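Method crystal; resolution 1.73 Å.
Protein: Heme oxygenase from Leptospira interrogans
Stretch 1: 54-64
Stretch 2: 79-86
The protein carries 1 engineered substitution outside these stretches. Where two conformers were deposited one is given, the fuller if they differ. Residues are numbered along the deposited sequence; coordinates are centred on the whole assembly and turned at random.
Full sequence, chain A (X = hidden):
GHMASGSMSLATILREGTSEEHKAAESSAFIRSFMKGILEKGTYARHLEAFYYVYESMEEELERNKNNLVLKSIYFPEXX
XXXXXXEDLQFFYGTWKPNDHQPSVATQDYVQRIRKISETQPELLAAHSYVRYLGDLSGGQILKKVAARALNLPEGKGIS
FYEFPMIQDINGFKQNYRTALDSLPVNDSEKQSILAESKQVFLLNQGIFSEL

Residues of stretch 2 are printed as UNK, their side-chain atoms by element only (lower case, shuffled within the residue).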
# COMPACT_ATOMS: atom_id res chain seq x y z
N VAL A 54 -8.70 1.80 0.07
CA VAL A 54 -7.89 0.66 0.53
C VAL A 54 -7.19 0.99 1.84
O VAL A 54 -7.33 0.25 2.82
CB VAL A 54 -6.89 0.25 -0.59
CG1 VAL A 54 -5.80 -0.69 -0.06
CG2 VAL A 54 -7.63 -0.37 -1.78
N TYR A 55 -6.44 2.10 1.87
CA TYR A 55 -5.72 2.51 3.08
C TYR A 55 -6.65 2.90 4.21
O TYR A 55 -6.32 2.61 5.35
CB TYR A 55 -4.70 3.61 2.77
CG TYR A 55 -3.49 3.10 2.02
CD1 TYR A 55 -2.37 2.63 2.70
CD2 TYR A 55 -3.44 3.12 0.63
CE1 TYR A 55 -1.24 2.19 2.02
CE2 TYR A 55 -2.31 2.69 -0.07
CZ TYR A 55 -1.21 2.23 0.64
OH TYR A 55 -0.10 1.80 -0.03
N GLU A 56 -7.81 3.53 3.93
CA GLU A 56 -8.79 3.87 4.97
C GLU A 56 -9.20 2.59 5.70
O GLU A 56 -9.19 2.56 6.93
CB GLU A 56 -10.02 4.56 4.36
CG GLU A 56 -11.19 4.70 5.33
CD GLU A 56 -12.41 5.34 4.70
OE1 GLU A 56 -12.93 4.81 3.70
OE2 GLU A 56 -12.84 6.40 5.22
N SER A 57 -9.53 1.53 4.94
CA SER A 57 -9.93 0.23 5.50
C SER A 57 -8.77 -0.45 6.22
O SER A 57 -8.92 -0.88 7.37
CB SER A 57 -10.46 -0.69 4.40
OG SER A 57 -10.92 -1.89 5.00
N MET A 58 -7.58 -0.54 5.55
CA MET A 58 -6.43 -1.16 6.17
C MET A 58 -6.08 -0.50 7.50
O MET A 58 -5.85 -1.22 8.48
CB MET A 58 -5.24 -1.21 5.20
CG MET A 58 -4.02 -1.89 5.77
SD MET A 58 -2.76 -2.26 4.55
CE MET A 58 -2.29 -0.67 4.06
N GLU A 59 -6.12 0.86 7.57
CA GLU A 59 -5.81 1.62 8.79
C GLU A 59 -6.90 1.47 9.84
O GLU A 59 -6.57 1.36 11.03
CB GLU A 59 -5.44 3.07 8.47
CG GLU A 59 -4.16 3.02 7.64
CD GLU A 59 -3.69 4.12 6.70
OE1 GLU A 59 -4.20 5.26 6.78
OE2 GLU A 59 -2.74 3.85 5.94
N GLU A 60 -8.15 1.32 9.41
CA GLU A 60 -9.23 1.04 10.36
C GLU A 60 -8.99 -0.32 11.05
O GLU A 60 -9.07 -0.43 12.28
CB GLU A 60 -10.57 1.02 9.63
CG GLU A 60 -11.19 2.38 9.48
CD GLU A 60 -12.48 2.40 8.69
OE1 GLU A 60 -13.03 1.30 8.41
OE2 GLU A 60 -12.94 3.50 8.32
N GLU A 61 -8.64 -1.33 10.25
CA GLU A 61 -8.41 -2.69 10.70
C GLU A 61 -7.10 -2.87 11.47
O GLU A 61 -7.08 -3.61 12.46
CB GLU A 61 -8.55 -3.67 9.51
CG GLU A 61 -9.93 -3.65 8.84
CD GLU A 61 -11.14 -3.58 9.75
OE1 GLU A 61 -11.16 -4.26 10.81
OE2 GLU A 61 -12.08 -2.83 9.42
N LEU A 62 -6.01 -2.18 11.07
CA LEU A 62 -4.75 -2.25 11.81
C LEU A 62 -4.89 -1.59 13.20
O LEU A 62 -4.33 -2.07 14.18
CB LEU A 62 -3.60 -1.61 11.02
CG LEU A 62 -3.08 -2.44 9.82
CD1 LEU A 62 -2.15 -1.61 8.97
CD2 LEU A 62 -2.36 -3.75 10.30
N GLU A 63 -5.69 -0.50 13.28
CA GLU A 63 -5.95 0.18 14.55
C GLU A 63 -6.80 -0.71 15.44
O GLU A 63 -6.50 -0.84 16.63
CB GLU A 63 -6.64 1.54 14.30
CG GLU A 63 -5.67 2.63 13.88
CD GLU A 63 -4.73 3.05 14.99
OE1 GLU A 63 -5.25 3.52 16.03
OE2 GLU A 63 -3.50 2.88 14.84
N ARG A 64 -7.82 -1.35 14.85
CA ARG A 64 -8.72 -2.26 15.58
C ARG A 64 -7.93 -3.42 16.18
O ARG A 64 -8.18 -3.79 17.34
CB ARG A 64 -9.78 -2.84 14.62
CG ARG A 64 -10.97 -3.48 15.35
CD ARG A 64 -12.05 -4.07 14.44
NE ARG A 64 -12.29 -3.28 13.22
CZ ARG A 64 -13.07 -2.20 13.15
NH1 ARG A 64 -13.70 -1.75 14.24
NH2 ARG A 64 -13.21 -1.55 12.01
N UNK A 79 3.56 4.94 9.06
CA UNK A 79 3.33 4.50 7.68
C UNK A 79 1.98 4.87 7.11
O UNK A 79 1.83 4.82 5.89
c UNK A 79 4.93 2.45 7.94
c UNK A 79 4.91 0.93 8.04
c UNK A 79 5.98 2.88 6.90
c UNK A 79 3.54 2.98 7.57
N UNK A 80 0.98 5.19 7.96
CA UNK A 80 -0.40 5.47 7.52
C UNK A 80 -0.45 6.48 6.38
O UNK A 80 0.28 7.48 6.39
c UNK A 80 -2.07 2.81 11.66
c UNK A 80 -1.59 4.78 9.72
c UNK A 80 -2.33 5.06 10.86
c UNK A 80 -1.11 3.48 9.55
c UNK A 80 -1.35 2.49 10.51
c UNK A 80 -1.32 5.86 8.68
c UNK A 80 -2.58 4.08 11.82
o UNK A 80 -2.35 1.86 12.60
N UNK A 81 -1.30 6.16 5.38
CA UNK A 81 -1.41 6.90 4.11
C UNK A 81 -2.74 7.59 3.87
O UNK A 81 -2.79 8.44 2.98
c UNK A 81 2.47 8.03 3.88
c UNK A 81 1.44 6.12 2.69
n UNK A 81 1.82 6.87 3.90
c UNK A 81 0.25 5.20 2.93
c UNK A 81 -1.12 5.94 2.92
n UNK A 81 2.84 8.58 2.74
n UNK A 81 2.78 8.64 5.02
N UNK A 82 -3.81 7.23 4.62
CA UNK A 82 -5.16 7.79 4.40
C UNK A 82 -5.16 9.33 4.30
O UNK A 82 -5.72 9.88 3.34
c UNK A 82 -6.15 7.30 5.47
c UNK A 82 -7.56 7.89 5.42
c UNK A 82 -8.29 7.58 6.71
c UNK A 82 -9.15 8.73 7.15
n UNK A 82 -9.76 8.48 8.47
N UNK A 83 -4.50 10.01 5.25
CA UNK A 83 -4.46 11.48 5.26
C UNK A 83 -3.62 12.07 4.13
O UNK A 83 -3.99 13.10 3.57
n UNK A 83 -4.63 11.64 8.92
c UNK A 83 -5.08 11.78 7.70
o UNK A 83 -6.30 11.76 7.46
c UNK A 83 -4.04 12.02 6.62
N UNK A 84 -2.52 11.40 3.78
CA UNK A 84 -1.65 11.82 2.66
C UNK A 84 -2.47 11.74 1.36
O UNK A 84 -2.44 12.68 0.57
c UNK A 84 -0.43 10.92 2.57
N UNK A 85 -3.24 10.63 1.19
CA UNK A 85 -4.12 10.42 0.03
C UNK A 85 -5.20 11.49 -0.09
O UNK A 85 -5.37 12.04 -1.18
c UNK A 85 -3.65 7.95 -0.37
c UNK A 85 -4.02 6.58 0.08
c UNK A 85 -3.40 7.97 -1.89
c UNK A 85 -4.70 8.99 0.04
N UNK A 86 -5.86 11.83 1.04
CA UNK A 86 -6.87 12.90 1.09
C UNK A 86 -6.30 14.22 0.60
O UNK A 86 -6.96 14.94 -0.17
c UNK A 86 -9.78 12.37 2.04
c UNK A 86 -7.38 13.09 2.53
c UNK A 86 -8.77 12.35 4.42
c UNK A 86 -8.49 12.18 2.94
O HOH W 1 -12.27 7.52 7.60

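Position 79 has four side-chain carbons; the atom bonded to CB carries two terminal carbons, a fork at the second carbon. Its nearest side-chain atom, CB, is still 6.5 Å from Glu-59 OE2, so it makes no contact with stretch 1. This is Leu-79.

Position 80 shows one carbon followed by a six-carbon ring bearing a single oxygen. That oxygen lies 2.7 Å from Glu-63 OE2, an approach near the ring plane, and 4.0 Å from Leu-62 CB. CG of Glu-59 lies over one ring face, 3.9 Å from the centroid and 23° off the normal, a CH-pi contact. The residue is Tyr-80, and its OH donates a hydrogen bond to Glu-63 OE2.

Position 81 carries three carbons, a nitrogen, then a carbon bearing two more nitrogens: a guanidinium. Its CB sits over one face of the Tyr-55 ring, 3.9 Å from the centroid and 23° off the normal, and the next carbon lies 3.5 Å from Tyr-55 CE1. CA-to-CB points toward stretch 1, but the end of the side chain leads away. This is Arg-81; NE donates to Leu-79 O at 2.9 Å.

At position 82 four carbons in a row end in nitrogen. The third carbon lies 4.1 Å from Glu-56 CA, so this is Lys-82. Its chain runs on to NZ, which donates to water 1 at 2.8 Å; that water in turn donates to Glu-56 OE2 at 2.7 Å.

Position 83 has two carbons, the second carrying one oxygen and one nitrogen, and makes no contact with stretch 1. Such a short amide is Asn-83.

Position 84 has a lone side-chain carbon, out of reach of stretch 1: Ala-84.

Position 85 again has four carbons forked at the second. One terminal carbon packs 3.6 Å from Tyr-55 CD2. This is Leu-85, and that carbon is CD1.

Position 86 repeats that fork but is out of reach: Leu-86.

The contact centres on the carboxylate of Glu-59, which receives two backbone N-H groups just where the second helix begins: Arg-81 N to Glu-59 OE2 at 2.8 Å (170°) and Lys-82 N to Glu-59 OE1 at 2.9 Å (158°). These near-linear bonds fix the carboxylate against consecutive N-H groups, that of Arg-81 just before the helix and that of Lys-82, its first residue, whose amide has no carbonyl one turn earlier within the helix. Packing on Tyr-55 and the bond from Tyr-80 to Glu-63 extend the contact along stretch 1 in both directions from Glu-59. The helix axes approach to 9.5 Å at 157°, nearly antiparallel, and 466 Å² is buried in total.

Stretch 2 79-86: LYRKNALL
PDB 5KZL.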